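Local coordinates for protein putative modulator of DNA gyrase (Bacteroides thetaiotaomicron, PDB 1VPB) that probably acts as a metallopeptidase, as members of the PmbA/TldD (peptidase U62) family are generally thought to, at residues Gly245-Val250 against Lys370-Thr375; Ser289-Leu294 against Phe322-Leu327; Gly387-Gly392 against Met410-Asn415; Thr418-Leu423 against Leu441-Val446. All coordinates share one frame; numbering follows the deposited sequence.

Contact 1 of 4, residues Gly245-Val250 against Lys370-Thr375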
loop_
_atom_site.group_PDB
_atom_site.type_symbol
_atom_site.label_atom_id
_atom_site.label_comp_id
_atom_site.label_asym_id
_atom_site.label_seq_id
_atom_site.Cartn_x
_atom_site.Cartn_y
_atom_site.Cartn_z
ATOM N N GLY A 245 -0.419 -32.348 14.558
ATOM C CA GLY A 245 -1.370 -33.400 14.224
ATOM C C GLY A 245 -2.723 -32.842 13.863
ATOM O O GLY A 245 -2.850 -31.665 13.564
ATOM N N LYS A 246 -3.744 -33.696 13.892
ATOM C CA LYS A 246 -5.112 -33.235 13.578
ATOM C C LYS A 246 -5.737 -32.639 14.815
ATOM O O LYS A 246 -5.627 -33.238 15.891
ATOM C CB LYS A 246 -5.998 -34.421 13.209
ATOM C CG LYS A 246 -5.578 -35.197 11.974
ATOM C CD LYS A 246 -5.888 -34.453 10.741
ATOM C CE LYS A 246 -5.435 -35.217 9.512
ATOM N NZ LYS A 246 -5.949 -34.564 8.331
ATOM N N TYR A 247 -6.467 -31.546 14.642
ATOM C CA TYR A 247 -7.269 -30.972 15.723
ATOM C C TYR A 247 -8.571 -30.482 15.134
ATOM O O TYR A 247 -8.631 -30.126 13.972
ATOM C CB TYR A 247 -6.578 -29.747 16.323
ATOM C CG TYR A 247 -5.302 -30.011 17.108
ATOM C CD1 TYR A 247 -4.066 -30.095 16.467
ATOM C CD2 TYR A 247 -5.332 -30.116 18.496
ATOM C CE1 TYR A 247 -2.884 -30.308 17.206
ATOM C CE2 TYR A 247 -4.175 -30.320 19.220
ATOM C CZ TYR A 247 -2.955 -30.410 18.577
ATOM O OH TYR A 247 -1.802 -30.620 19.319
ATOM N N THR A 248 -9.594 -30.376 15.969
ATOM C CA THR A 248 -10.763 -29.564 15.630
ATOM C C THR A 248 -10.344 -28.086 15.634
ATOM O O THR A 248 -9.756 -27.623 16.615
ATOM C CB THR A 248 -11.837 -29.730 16.678
ATOM O OG1 THR A 248 -12.213 -31.116 16.787
ATOM C CG2 THR A 248 -13.111 -28.966 16.302
ATOM N N MET A 249 -10.636 -27.359 14.567
ATOM C CA MET A 249 -10.301 -25.940 14.513
ATOM C C MET A 249 -11.535 -25.081 14.748
ATOM O O MET A 249 -12.523 -25.199 14.036
ATOM C CB MET A 249 -9.661 -25.575 13.172
ATOM C CG MET A 249 -9.274 -24.108 13.104
ATOM S SD MET A 249 -8.335 -23.557 11.689
ATOM C CE MET A 249 -9.388 -23.973 10.332
ATOM N N VAL A 250 -11.465 -24.221 15.768
ATOM C CA VAL A 250 -12.500 -23.217 15.996
ATOM C C VAL A 250 -11.918 -21.842 15.584
ATOM O O VAL A 250 -10.774 -21.526 15.902
ATOM C CB VAL A 250 -12.993 -23.195 17.464
ATOM C CG1 VAL A 250 -14.149 -22.195 17.617
ATOM C CG2 VAL A 250 -13.447 -24.591 17.895
ATOM N N LYS A 370 -10.919 -31.926 21.590
ATOM C CA LYS A 370 -9.512 -31.638 21.318
ATOM C C LYS A 370 -9.406 -30.734 20.130
ATOM O O LYS A 370 -9.675 -31.140 18.994
ATOM C CB LYS A 370 -8.726 -32.910 21.046
ATOM C CG LYS A 370 -7.255 -32.703 20.675
ATOM C CD LYS A 370 -6.516 -34.057 20.553
ATOM C CE LYS A 370 -5.146 -33.883 19.904
ATOM N NZ LYS A 370 -4.435 -35.178 19.735
ATOM N N GLY A 371 -9.049 -29.482 20.379
ATOM C CA GLY A 371 -9.056 -28.531 19.306
ATOM C C GLY A 371 -8.102 -27.408 19.568
ATOM O O GLY A 371 -7.398 -27.397 20.579
ATOM N N ILE A 372 -8.105 -26.490 18.629
ATOM C CA ILE A 372 -7.393 -25.224 18.732
ATOM C C ILE A 372 -8.349 -24.134 18.323
ATOM O O ILE A 372 -8.989 -24.194 17.263
ATOM C CB ILE A 372 -6.144 -25.239 17.815
ATOM C CG1 ILE A 372 -5.142 -26.250 18.368
ATOM C CG2 ILE A 372 -5.548 -23.816 17.672
ATOM C CD1 ILE A 372 -3.862 -26.399 17.538
ATOM N N LEU A 373 -8.427 -23.103 19.156
ATOM C CA LEU A 373 -9.171 -21.916 18.821
ATOM C C LEU A 373 -8.180 -20.974 18.156
ATOM O O LEU A 373 -7.147 -20.658 18.735
ATOM C CB LEU A 373 -9.735 -21.273 20.088
ATOM C CG LEU A 373 -10.263 -19.845 19.858
ATOM C CD1 LEU A 373 -11.459 -19.781 18.923
ATOM C CD2 LEU A 373 -10.574 -19.201 21.206
ATOM N N VAL A 374 -8.495 -20.535 16.947
ATOM C CA VAL A 374 -7.683 -19.562 16.217
ATOM C C VAL A 374 -8.178 -18.137 16.438
ATOM O O VAL A 374 -9.300 -17.769 16.068
ATOM C CB VAL A 374 -7.657 -19.904 14.707
ATOM C CG1 VAL A 374 -6.925 -18.806 13.903
ATOM C CG2 VAL A 374 -6.980 -21.253 14.536
ATOM N N THR A 375 -7.339 -17.328 17.079
ATOM C CA THR A 375 -7.700 -15.940 17.338
ATOM C C THR A 375 -6.932 -14.981 16.460
ATOM O O THR A 375 -7.077 -13.748 16.593
ATOM C CB THR A 375 -7.440 -15.588 18.818
ATOM O OG1 THR A 375 -6.058 -15.804 19.162
ATOM C CG2 THR A 375 -8.227 -16.496 19.719
HETATM O O HOH W 1 -3.240 -34.122 17.574
HETATM O O HOH W 2 -12.587 -32.450 19.262
#
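Tyr247 is the big bump here, and the hollow it fills lies between Ile372 and the long arm of Lys370. With CG anti to the carbonyl carbon (chi1 -69°), the ring presents one face squarely to Ile372: CD1 sits over the centre, 3.8 Å from the ring centroid. Lys370, its chain fully extended, crosses obliquely past the CD2-CE2 side of the ring, with CE 3.8 Å from Tyr247 CE2. Its ammonium is too far off for more than a weak cation-pi attraction, and a water ties NZ to the carbonyl O of Lys246 instead. The phenol oxygen leaves the contact to bond to the carbonyl of Gln243.

The backbones form a parallel strand pair inside the mixed sheet of the C-terminal region, the two short segments running at 51° to each other. Thr248 and Val250 each give an N-H and take one in return; the straightest bond is Val374 N to Val250 O at 2.7 Å. Strand 446-450 and strand 441-443 take the other edge of strand 245-251, so it is an inner strand.

Gly371 supplies the flat spot. Its CA lies 2.9 Å from Thr248 O, and a CB on it would run into that oxygen. On the same face as Thr248, Val250 CG1 nestles against Leu373 CD1 at 3.8 Å, both touching Leu361 of helix 361-366. On the Ile372 face Met249, CG anti to the backbone N (chi1 -179°), runs out so that SD lies 3.9 Å from Val374 CG2. Thr248 OG1 bonds to Glu444 and, through a water, reaches Lys370 N.

Contact 2 of 4, residues Ser289-Leu294 against Phe322-Leu327. With EDO (1,2-ethanediol), chain C.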
loop_
_atom_site.group_PDB
_atom_site.type_symbol
_atom_site.label_atom_id
_atom_site.label_comp_id
_atom_site.label_asym_id
_atom_site.label_seq_id
_atom_site.Cartn_x
_atom_site.Cartn_y
_atom_site.Cartn_z
ATOM N N SER A 289 -19.254 -28.531 2.622
ATOM C CA SER A 289 -20.085 -29.083 3.692
ATOM C C SER A 289 -21.559 -28.754 3.543
ATOM O O SER A 289 -21.911 -27.698 3.074
ATOM C CB SER A 289 -19.622 -28.546 5.033
ATOM O OG SER A 289 -20.445 -29.012 6.098
ATOM N N ASP A 290 -22.419 -29.671 4.017
ATOM C CA ASP A 290 -23.834 -29.324 4.185
ATOM C C ASP A 290 -24.050 -28.084 5.016
ATOM O O ASP A 290 -25.065 -27.412 4.859
ATOM C CB ASP A 290 -24.579 -30.417 4.944
ATOM C CG ASP A 290 -24.791 -31.641 4.162
ATOM O OD1 ASP A 290 -24.461 -31.706 2.960
ATOM O OD2 ASP A 290 -25.377 -32.617 4.697
ATOM N N ARG A 291 -23.111 -27.799 5.907
ATOM C CA ARG A 291 -23.215 -26.657 6.840
ATOM C C ARG A 291 -22.827 -25.342 6.220
ATOM O O ARG A 291 -22.966 -24.320 6.886
ATOM C CB ARG A 291 -22.378 -26.923 8.112
ATOM C CG ARG A 291 -22.753 -28.147 8.891
ATOM C CD ARG A 291 -23.878 -28.035 9.883
ATOM N NE ARG A 291 -25.100 -27.497 9.301
ATOM C CZ ARG A 291 -25.983 -28.141 8.525
ATOM N NH1 ARG A 291 -25.820 -29.403 8.166
ATOM N NH2 ARG A 291 -27.062 -27.472 8.100
ATOM N N LEU A 292 -22.302 -25.337 4.995
ATOM C CA LEU A 292 -21.928 -24.097 4.306
ATOM C C LEU A 292 -23.045 -23.627 3.386
ATOM O O LEU A 292 -23.202 -24.094 2.278
ATOM C CB LEU A 292 -20.655 -24.258 3.481
ATOM C CG LEU A 292 -20.145 -23.046 2.670
ATOM C CD1 LEU A 292 -19.966 -21.865 3.618
ATOM C CD2 LEU A 292 -18.855 -23.342 1.913
ATOM N N THR A 293 -23.781 -22.661 3.891
ATOM C CA THR A 293 -24.728 -21.902 3.123
ATOM C C THR A 293 -24.378 -20.433 3.231
ATOM O O THR A 293 -24.211 -19.869 4.325
ATOM C CB THR A 293 -26.166 -22.212 3.637
ATOM O OG1 THR A 293 -26.473 -23.570 3.359
ATOM C CG2 THR A 293 -27.196 -21.408 2.880
ATOM N N LEU A 294 -24.266 -19.818 2.064
ATOM C CA LEU A 294 -23.714 -18.499 1.918
ATOM C C LEU A 294 -24.483 -17.795 0.824
ATOM O O LEU A 294 -24.615 -18.318 -0.270
ATOM C CB LEU A 294 -22.253 -18.580 1.526
ATOM C CG LEU A 294 -21.486 -17.251 1.549
ATOM C CD1 LEU A 294 -21.256 -16.656 2.936
ATOM C CD2 LEU A 294 -20.140 -17.441 0.837
ATOM N N PHE A 322 -23.280 -20.530 -1.942
ATOM C CA PHE A 322 -23.318 -21.953 -1.597
ATOM C C PHE A 322 -24.670 -22.268 -0.957
ATOM O O PHE A 322 -25.126 -21.515 -0.072
ATOM C CB PHE A 322 -22.243 -22.284 -0.571
ATOM C CG PHE A 322 -20.859 -22.289 -1.118
ATOM C CD1 PHE A 322 -20.371 -23.419 -1.737
ATOM C CD2 PHE A 322 -20.029 -21.187 -0.958
ATOM C CE1 PHE A 322 -19.078 -23.452 -2.227
ATOM C CE2 PHE A 322 -18.750 -21.189 -1.494
ATOM C CZ PHE A 322 -18.281 -22.337 -2.123
ATOM N N ASP A 323 -25.254 -23.378 -1.393
ATOM C CA ASP A 323 -26.469 -23.932 -0.786
ATOM C C ASP A 323 -26.130 -25.332 -0.284
ATOM O O ASP A 323 -25.985 -26.272 -1.070
ATOM C CB ASP A 323 -27.557 -23.921 -1.845
ATOM C CG ASP A 323 -28.873 -24.468 -1.352
ATOM O OD1 ASP A 323 -29.044 -24.719 -0.146
ATOM O OD2 ASP A 323 -29.790 -24.687 -2.152
ATOM N N LYS A 324 -25.928 -25.426 1.026
ATOM C CA LYS A 324 -25.583 -26.660 1.675
ATOM C C LYS A 324 -24.434 -27.332 0.928
ATOM O O LYS A 324 -24.472 -28.520 0.615
ATOM C CB LYS A 324 -26.822 -27.588 1.750
ATOM C CG LYS A 324 -27.893 -27.065 2.740
ATOM C CD LYS A 324 -29.112 -27.995 2.791
ATOM C CE LYS A 324 -30.307 -27.298 3.424
ATOM N NZ LYS A 324 -30.030 -26.778 4.796
ATOM N N GLY A 325 -23.412 -26.536 0.617
ATOM C CA GLY A 325 -22.170 -27.044 0.053
ATOM C C GLY A 325 -22.077 -27.072 -1.455
ATOM O O GLY A 325 -21.019 -27.357 -2.008
ATOM N N VAL A 326 -23.197 -26.788 -2.118
ATOM C CA VAL A 326 -23.234 -26.757 -3.573
ATOM C C VAL A 326 -22.898 -25.331 -3.986
ATOM O O VAL A 326 -23.540 -24.371 -3.540
ATOM C CB VAL A 326 -24.593 -27.147 -4.107
ATOM C CG1 VAL A 326 -24.661 -26.936 -5.638
ATOM C CG2 VAL A 326 -24.896 -28.580 -3.726
ATOM N N LEU A 327 -21.893 -25.186 -4.832
ATOM C CA LEU A 327 -21.539 -23.867 -5.365
ATOM C C LEU A 327 -22.515 -23.437 -6.454
ATOM O O LEU A 327 -22.745 -24.194 -7.428
ATOM C CB LEU A 327 -20.140 -23.928 -5.971
ATOM C CG LEU A 327 -19.644 -22.646 -6.625
ATOM C CD1 LEU A 327 -19.599 -21.509 -5.598
ATOM C CD2 LEU A 327 -18.281 -22.930 -7.220
HETATM C C1 EDO C . -25.197 -35.684 2.869
HETATM O O1 EDO C . -24.913 -35.028 4.095
HETATM C C2 EDO C . -24.675 -34.942 1.627
HETATM O O2 EDO C . -25.413 -33.720 1.398
HETATM O O HOH W 3 -29.196 -24.096 4.335
#
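Backbone hydrogen bonds do most of the joining. Leu294 and Phe322 face each other as an antiparallel hydrogen-bonded pair, and Leu294 N meets a lone pair of Phe322 O at 2.9 Å. Further along, Gly325 N donates to Leu292 O at 3.0 Å, a more bent bond lying in the carbonyl plane. One side chain joins in: Thr293 OG1, set beside its own backbone N (chi1 -66°), accepts from Lys324 N at 3.0 Å.

The segment 322-327 is the tip of a two-residue beta hairpin, with a type I' turn from Asp323 to Val326. Lys324 and Gly325 both take the positive phi of this turn, and Gly325 CA is pressed to 3.1 Å from Ser289 O, where a CB would collide. Ser289 to Leu292 makes a type I turn, stiffened by an ST turn in which Ser289 OG accepts from Arg291 N; the same hydroxyl bonds to Leu423 O.

Apolar contact centres on the Phe322 ring. Leu292 CD2 stands over the middle of one face, 3.7 Å from the centroid, while Leu327 CD1 covers the opposite face toward its rim. Leu294 CD2 comes to the edge.

Among the charged groups, Lys324 NZ donates to a water that also bonds to Thr293 OG1; Arg291 NH2, of like charge, lies 4.5 Å from that NZ. A 1,2-ethanediol, probably from the crystallisation liquor, donates to both oxygens of Asp290, whose OD1 also pairs with Lys286.

Contact 3 of 4, residues Gly387-Gly392 against Met410-Asn415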
loop_
_atom_site.group_PDB
_atom_site.type_symbol
_atom_site.label_atom_id
_atom_site.label_comp_id
_atom_site.label_asym_id
_atom_site.label_seq_id
_atom_site.Cartn_x
_atom_site.Cartn_y
_atom_site.Cartn_z
ATOM N N GLY A 387 -5.735 -24.356 -4.484
ATOM C CA GLY A 387 -6.383 -24.197 -3.181
ATOM C C GLY A 387 -5.608 -24.718 -1.984
ATOM O O GLY A 387 -6.101 -24.650 -0.868
ATOM N N ASP A 388 -4.391 -25.245 -2.186
ATOM C CA ASP A 388 -3.572 -25.642 -1.065
ATOM C C ASP A 388 -3.208 -24.403 -0.250
ATOM O O ASP A 388 -2.998 -23.317 -0.821
ATOM C CB ASP A 388 -2.301 -26.358 -1.538
ATOM C CG ASP A 388 -2.566 -27.725 -2.103
ATOM O OD1 ASP A 388 -3.660 -28.306 -1.917
ATOM O OD2 ASP A 388 -1.679 -28.327 -2.740
ATOM N N PHE A 389 -3.145 -24.558 1.075
ATOM C CA PHE A 389 -2.907 -23.410 1.959
ATOM C C PHE A 389 -1.982 -23.758 3.105
ATOM O O PHE A 389 -1.844 -24.926 3.496
ATOM C CB PHE A 389 -4.229 -22.808 2.493
ATOM C CG PHE A 389 -4.913 -23.658 3.529
ATOM C CD1 PHE A 389 -4.521 -23.608 4.876
ATOM C CD2 PHE A 389 -5.924 -24.536 3.157
ATOM C CE1 PHE A 389 -5.129 -24.444 5.835
ATOM C CE2 PHE A 389 -6.548 -25.345 4.095
ATOM C CZ PHE A 389 -6.149 -25.333 5.426
ATOM N N SER A 390 -1.334 -22.723 3.631
ATOM C CA SER A 390 -0.554 -22.829 4.856
ATOM C C SER A 390 -0.606 -21.462 5.512
ATOM O O SER A 390 -0.208 -20.452 4.900
ATOM C CB SER A 390 0.895 -23.219 4.554
ATOM O OG SER A 390 1.666 -23.292 5.745
ATOM N N TYR A 391 -1.126 -21.393 6.729
ATOM C CA TYR A 391 -1.199 -20.099 7.403
ATOM C C TYR A 391 -0.672 -20.184 8.797
ATOM O O TYR A 391 -0.828 -21.197 9.469
ATOM C CB TYR A 391 -2.620 -19.556 7.494
ATOM C CG TYR A 391 -3.370 -19.435 6.204
ATOM C CD1 TYR A 391 -2.959 -18.552 5.195
ATOM C CD2 TYR A 391 -4.563 -20.114 6.030
ATOM C CE1 TYR A 391 -3.695 -18.437 4.027
ATOM C CE2 TYR A 391 -5.279 -20.000 4.891
ATOM C CZ TYR A 391 -4.861 -19.173 3.891
ATOM O OH TYR A 391 -5.631 -19.087 2.775
ATOM N N GLY A 392 -0.064 -19.102 9.260
ATOM C CA GLY A 392 0.370 -19.072 10.639
ATOM C C GLY A 392 -0.815 -18.753 11.523
ATOM O O GLY A 392 -1.633 -17.900 11.186
ATOM N N MET A 410 2.593 -22.035 15.175
ATOM C CA MET A 410 2.073 -23.212 14.463
ATOM C C MET A 410 1.552 -22.786 13.106
ATOM O O MET A 410 1.157 -21.637 12.901
ATOM C CB MET A 410 0.937 -23.886 15.251
ATOM C CG MET A 410 1.288 -24.336 16.662
ATOM S SD MET A 410 2.304 -25.759 16.713
ATOM C CE MET A 410 1.153 -27.028 16.153
ATOM N N ASN A 411 1.524 -23.733 12.186
ATOM C CA ASN A 411 0.886 -23.510 10.905
ATOM C C ASN A 411 -0.291 -24.432 10.737
ATOM O O ASN A 411 -0.230 -25.613 11.121
ATOM C CB ASN A 411 1.874 -23.778 9.783
ATOM C CG ASN A 411 2.944 -22.704 9.689
ATOM O OD1 ASN A 411 2.653 -21.511 9.781
ATOM N ND2 ASN A 411 4.169 -23.125 9.484
ATOM N N VAL A 412 -1.330 -23.892 10.128
ATOM C CA VAL A 412 -2.467 -24.684 9.680
ATOM C C VAL A 412 -2.312 -24.881 8.162
ATOM O O VAL A 412 -2.043 -23.921 7.424
ATOM C CB VAL A 412 -3.822 -24.004 10.083
ATOM C CG1 VAL A 412 -4.127 -22.756 9.249
ATOM C CG2 VAL A 412 -4.968 -25.008 9.995
ATOM N N THR A 413 -2.450 -26.127 7.703
ATOM C CA THR A 413 -2.237 -26.451 6.301
ATOM C C THR A 413 -3.335 -27.359 5.833
ATOM O O THR A 413 -4.011 -27.975 6.642
ATOM C CB THR A 413 -0.909 -27.190 6.069
ATOM O OG1 THR A 413 -0.899 -28.455 6.765
ATOM C CG2 THR A 413 0.270 -26.407 6.636
ATOM N N GLY A 414 -3.480 -27.447 4.519
ATOM C CA GLY A 414 -4.482 -28.318 3.912
ATOM C C GLY A 414 -4.861 -27.785 2.562
ATOM O O GLY A 414 -4.093 -27.052 1.940
ATOM N N ASN A 415 -6.070 -28.139 2.107
ATOM C CA ASN A 415 -6.599 -27.644 0.862
ATOM C C ASN A 415 -7.940 -27.017 1.195
ATOM O O ASN A 415 -8.692 -27.547 2.016
ATOM C CB ASN A 415 -6.765 -28.762 -0.180
ATOM C CG ASN A 415 -7.336 -28.246 -1.482
ATOM O OD1 ASN A 415 -8.563 -28.127 -1.660
ATOM N ND2 ASN A 415 -6.445 -27.899 -2.410
#
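Asn415 ND2 is held by two acceptors, Asp388 OD1 and the carbonyl of Thr386. The first bond is 2.9 Å from ND2 to Asp388 OD1 and practically straight at 177°; it leaves in the plane of the amide but meets the carboxylate from above, the two planes being 87° apart. The other end of that amide, OD1, takes the N-H of Ile417, so Asn415 N-caps helix 416-421 while its ND2 pins the start of the facing strand.

Between the strands of this antiparallel hairpin, Phe389 pairs with Gly414 and Tyr391 with Val412, and Tyr391 N to Val412 O is 2.8 Å. Phe389 folds across the opposite strand: CG stands in the crowded position between N and carbonyl carbon (chi1 73°), which lays the ring flat against the backbone with Gly414 N 3.5 Å above its centre. A CB on Gly414 would press tightly on CZ of that ring. Phe389 CE1 reaches Val412 CG1, 3.9 Å away, and the same methyl touches Tyr391 CB. An alanine in place of Phe389 removes the ring that covers the Gly414 backbone and would probably loosen the packing onto Leu416 and Leu419.

Ser390 OG rests against Thr413 CG2 at 3.5 Å on the other face. Strand 446-450 flanks the far edge of strand 402-413, touching Val412 and Thr413, while helix 416-421 begins soon after the corner at Gly414 and packs on Phe389.

Contact 4 of 4, residues Thr418-Leu423 against Leu441-Val446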
loop_
_atom_site.group_PDB
_atom_site.type_symbol
_atom_site.label_atom_id
_atom_site.label_comp_id
_atom_site.label_asym_id
_atom_site.label_seq_id
_atom_site.Cartn_x
_atom_site.Cartn_y
_atom_site.Cartn_z
ATOM N N THR A 418 -11.361 -29.158 0.802
ATOM C CA THR A 418 -11.590 -30.156 1.861
ATOM C C THR A 418 -11.760 -29.490 3.223
ATOM O O THR A 418 -12.510 -29.971 4.091
ATOM C CB THR A 418 -10.535 -31.293 1.858
ATOM O OG1 THR A 418 -9.212 -30.770 1.615
ATOM C CG2 THR A 418 -10.814 -32.235 0.684
ATOM N N LEU A 419 -11.075 -28.383 3.447
ATOM C CA LEU A 419 -11.317 -27.615 4.656
ATOM C C LEU A 419 -12.795 -27.218 4.763
ATOM O O LEU A 419 -13.453 -27.520 5.768
ATOM C CB LEU A 419 -10.484 -26.355 4.681
ATOM C CG LEU A 419 -10.744 -25.495 5.936
ATOM C CD1 LEU A 419 -10.326 -26.116 7.254
ATOM C CD2 LEU A 419 -10.093 -24.159 5.756
ATOM N N TRP A 420 -13.309 -26.627 3.706
ATOM C CA TRP A 420 -14.687 -26.152 3.706
ATOM C C TRP A 420 -15.659 -27.357 3.620
ATOM O O TRP A 420 -16.831 -27.235 3.973
ATOM C CB TRP A 420 -14.903 -25.095 2.652
ATOM C CG TRP A 420 -14.393 -23.768 3.125
ATOM C CD1 TRP A 420 -13.211 -23.169 2.796
ATOM C CD2 TRP A 420 -15.016 -22.908 4.087
ATOM N NE1 TRP A 420 -13.075 -21.973 3.463
ATOM C CE2 TRP A 420 -14.165 -21.784 4.268
ATOM C CE3 TRP A 420 -16.202 -22.968 4.827
ATOM C CZ2 TRP A 420 -14.467 -20.755 5.133
ATOM C CZ3 TRP A 420 -16.526 -21.904 5.658
ATOM C CH2 TRP A 420 -15.653 -20.823 5.813
ATOM N N ASN A 421 -15.169 -28.513 3.191
ATOM C CA ASN A 421 -15.984 -29.740 3.261
ATOM C C ASN A 421 -16.048 -30.286 4.672
ATOM O O ASN A 421 -16.885 -31.158 4.942
ATOM C CB ASN A 421 -15.460 -30.839 2.317
ATOM C CG ASN A 421 -16.549 -31.789 1.896
ATOM O OD1 ASN A 421 -17.665 -31.363 1.675
ATOM N ND2 ASN A 421 -16.227 -33.079 1.748
ATOM N N SER A 422 -15.151 -29.836 5.575
ATOM C CA SER A 422 -15.098 -30.344 6.962
ATOM C C SER A 422 -15.708 -29.384 8.030
ATOM O O SER A 422 -15.654 -29.670 9.218
ATOM C CB SER A 422 -13.651 -30.701 7.329
ATOM O OG SER A 422 -12.907 -29.536 7.467
ATOM N N LEU A 423 -16.347 -28.307 7.571
ATOM C CA LEU A 423 -17.138 -27.396 8.420
ATOM C C LEU A 423 -18.281 -28.177 9.070
ATOM O O LEU A 423 -19.132 -28.715 8.344
ATOM C CB LEU A 423 -17.708 -26.269 7.569
ATOM C CG LEU A 423 -18.512 -25.189 8.287
ATOM C CD1 LEU A 423 -17.581 -24.319 9.128
ATOM C CD2 LEU A 423 -19.238 -24.336 7.277
ATOM N N LEU A 441 -16.757 -20.380 13.425
ATOM C CA LEU A 441 -16.766 -21.586 12.624
ATOM C C LEU A 441 -16.031 -22.749 13.304
ATOM O O LEU A 441 -15.080 -22.539 14.049
ATOM C CB LEU A 441 -16.071 -21.307 11.309
ATOM C CG LEU A 441 -16.587 -20.196 10.432
ATOM C CD1 LEU A 441 -15.612 -20.084 9.271
ATOM C CD2 LEU A 441 -18.005 -20.441 9.959
ATOM N N VAL A 442 -16.507 -23.967 13.063
ATOM C CA VAL A 442 -15.870 -25.141 13.576
ATOM C C VAL A 442 -15.640 -26.125 12.437
ATOM O O VAL A 442 -16.562 -26.461 11.698
ATOM C CB VAL A 442 -16.733 -25.877 14.633
ATOM C CG1 VAL A 442 -15.977 -27.041 15.173
ATOM C CG2 VAL A 442 -17.153 -24.912 15.788
ATOM N N PHE A 443 -14.393 -26.548 12.305
ATOM C CA PHE A 443 -13.984 -27.496 11.279
ATOM C C PHE A 443 -13.385 -28.711 11.956
ATOM O O PHE A 443 -12.627 -28.579 12.925
ATOM C CB PHE A 443 -12.887 -26.880 10.408
ATOM C CG PHE A 443 -13.266 -25.655 9.685
ATOM C CD1 PHE A 443 -13.789 -25.721 8.375
ATOM C CD2 PHE A 443 -13.052 -24.378 10.232
ATOM C CE1 PHE A 443 -14.083 -24.576 7.661
ATOM C CE2 PHE A 443 -13.366 -23.227 9.494
ATOM C CZ PHE A 443 -13.889 -23.330 8.212
ATOM N N GLU A 444 -13.681 -29.917 11.460
ATOM C CA GLU A 444 -13.070 -31.098 12.029
ATOM C C GLU A 444 -11.874 -31.587 11.231
ATOM O O GLU A 444 -11.859 -31.504 10.011
ATOM C CB GLU A 444 -14.091 -32.241 12.086
ATOM C CG GLU A 444 -15.224 -32.057 13.074
ATOM C CD GLU A 444 -14.791 -32.080 14.523
ATOM O OE1 GLU A 444 -13.628 -32.479 14.796
ATOM O OE2 GLU A 444 -15.629 -31.691 15.395
ATOM N N GLY A 445 -10.903 -32.153 11.945
ATOM C CA GLY A 445 -9.800 -32.897 11.329
ATOM C C GLY A 445 -8.886 -32.009 10.507
ATOM O O GLY A 445 -8.623 -32.281 9.339
ATOM N N VAL A 446 -8.426 -30.929 11.133
ATOM C CA VAL A 446 -7.585 -29.934 10.466
ATOM C C VAL A 446 -6.137 -30.151 10.941
ATOM O O VAL A 446 -5.896 -30.392 12.124
ATOM C CB VAL A 446 -8.044 -28.509 10.792
ATOM C CG1 VAL A 446 -7.102 -27.457 10.190
ATOM C CG2 VAL A 446 -9.472 -28.279 10.274
HETATM O O HOH W 4 -10.325 -30.788 7.302
#
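Phe443 sits in the middle, clasped by leucines on both faces. Leu419 CD1 lies over one face and Leu423 CD1 over the opposite one, each 4.0 Å from the ring centroid and shifted toward the rim. The tip of the ring runs into Trp420 as a T-shaped pair: the edge of Phe443 points at the face of the indole's six-membered ring, planes 81° apart and centroids 5.1 Å apart. Leu441 CD1 approaches the indole obliquely, 3.5 Å from Trp420 CH2.

An alanine in place of Trp420 takes away the face that meets Phe443 and the N-H bond to Leu259 O, and would probably loosen the helix end against strand 441-443 and helix 256-265.

The turn behind this cluster is set by Ser422. Its OG, in the crowded position between N and carbonyl carbon (chi1 71°), donates to a lone pair of Leu419 O at 2.7 Å, and Ser422 N donates to that same oxygen. Ser422 O in turn accepts Glu444 N at 3.0 Å, from above the carbonyl plane, while a water links Ser422 OG to Gly445 O.

Outward again, Leu259 of helix 256-265 touches Phe443, and Met249 of strand 245-251 packs on Leu419 and Phe443. The whole is a helix-turn-strand unit: helix 416-421 runs through Ser422 into strand 423-426, antiparallel to 441-443 in the mixed sheet.

In the fold
All four contacts fall in the C-terminal PmbA/TldD region. Contact 2 is nested inside the long excursion closed by contact 1; contacts 3 and 4 then follow along the chain. Contacts 1, 3 and 4 share one mixed sheet, their centres about 10 to 13 Å apart: strand 245-251 lies between 370-378 and the 441-443/446-450 strands, and 370-378 pairs on its other side with 388-399 of the hairpin 388-399/402-413. Met249 and Val446 both reach Val412, tying the three together. Contact 2 belongs to a separate small sheet, about 22 Å from contacts 1 and 3 between centres; of the other three it touches contact 4 alone, about 13 Å away. Parts far apart in sequence thus meet within the C-terminal region.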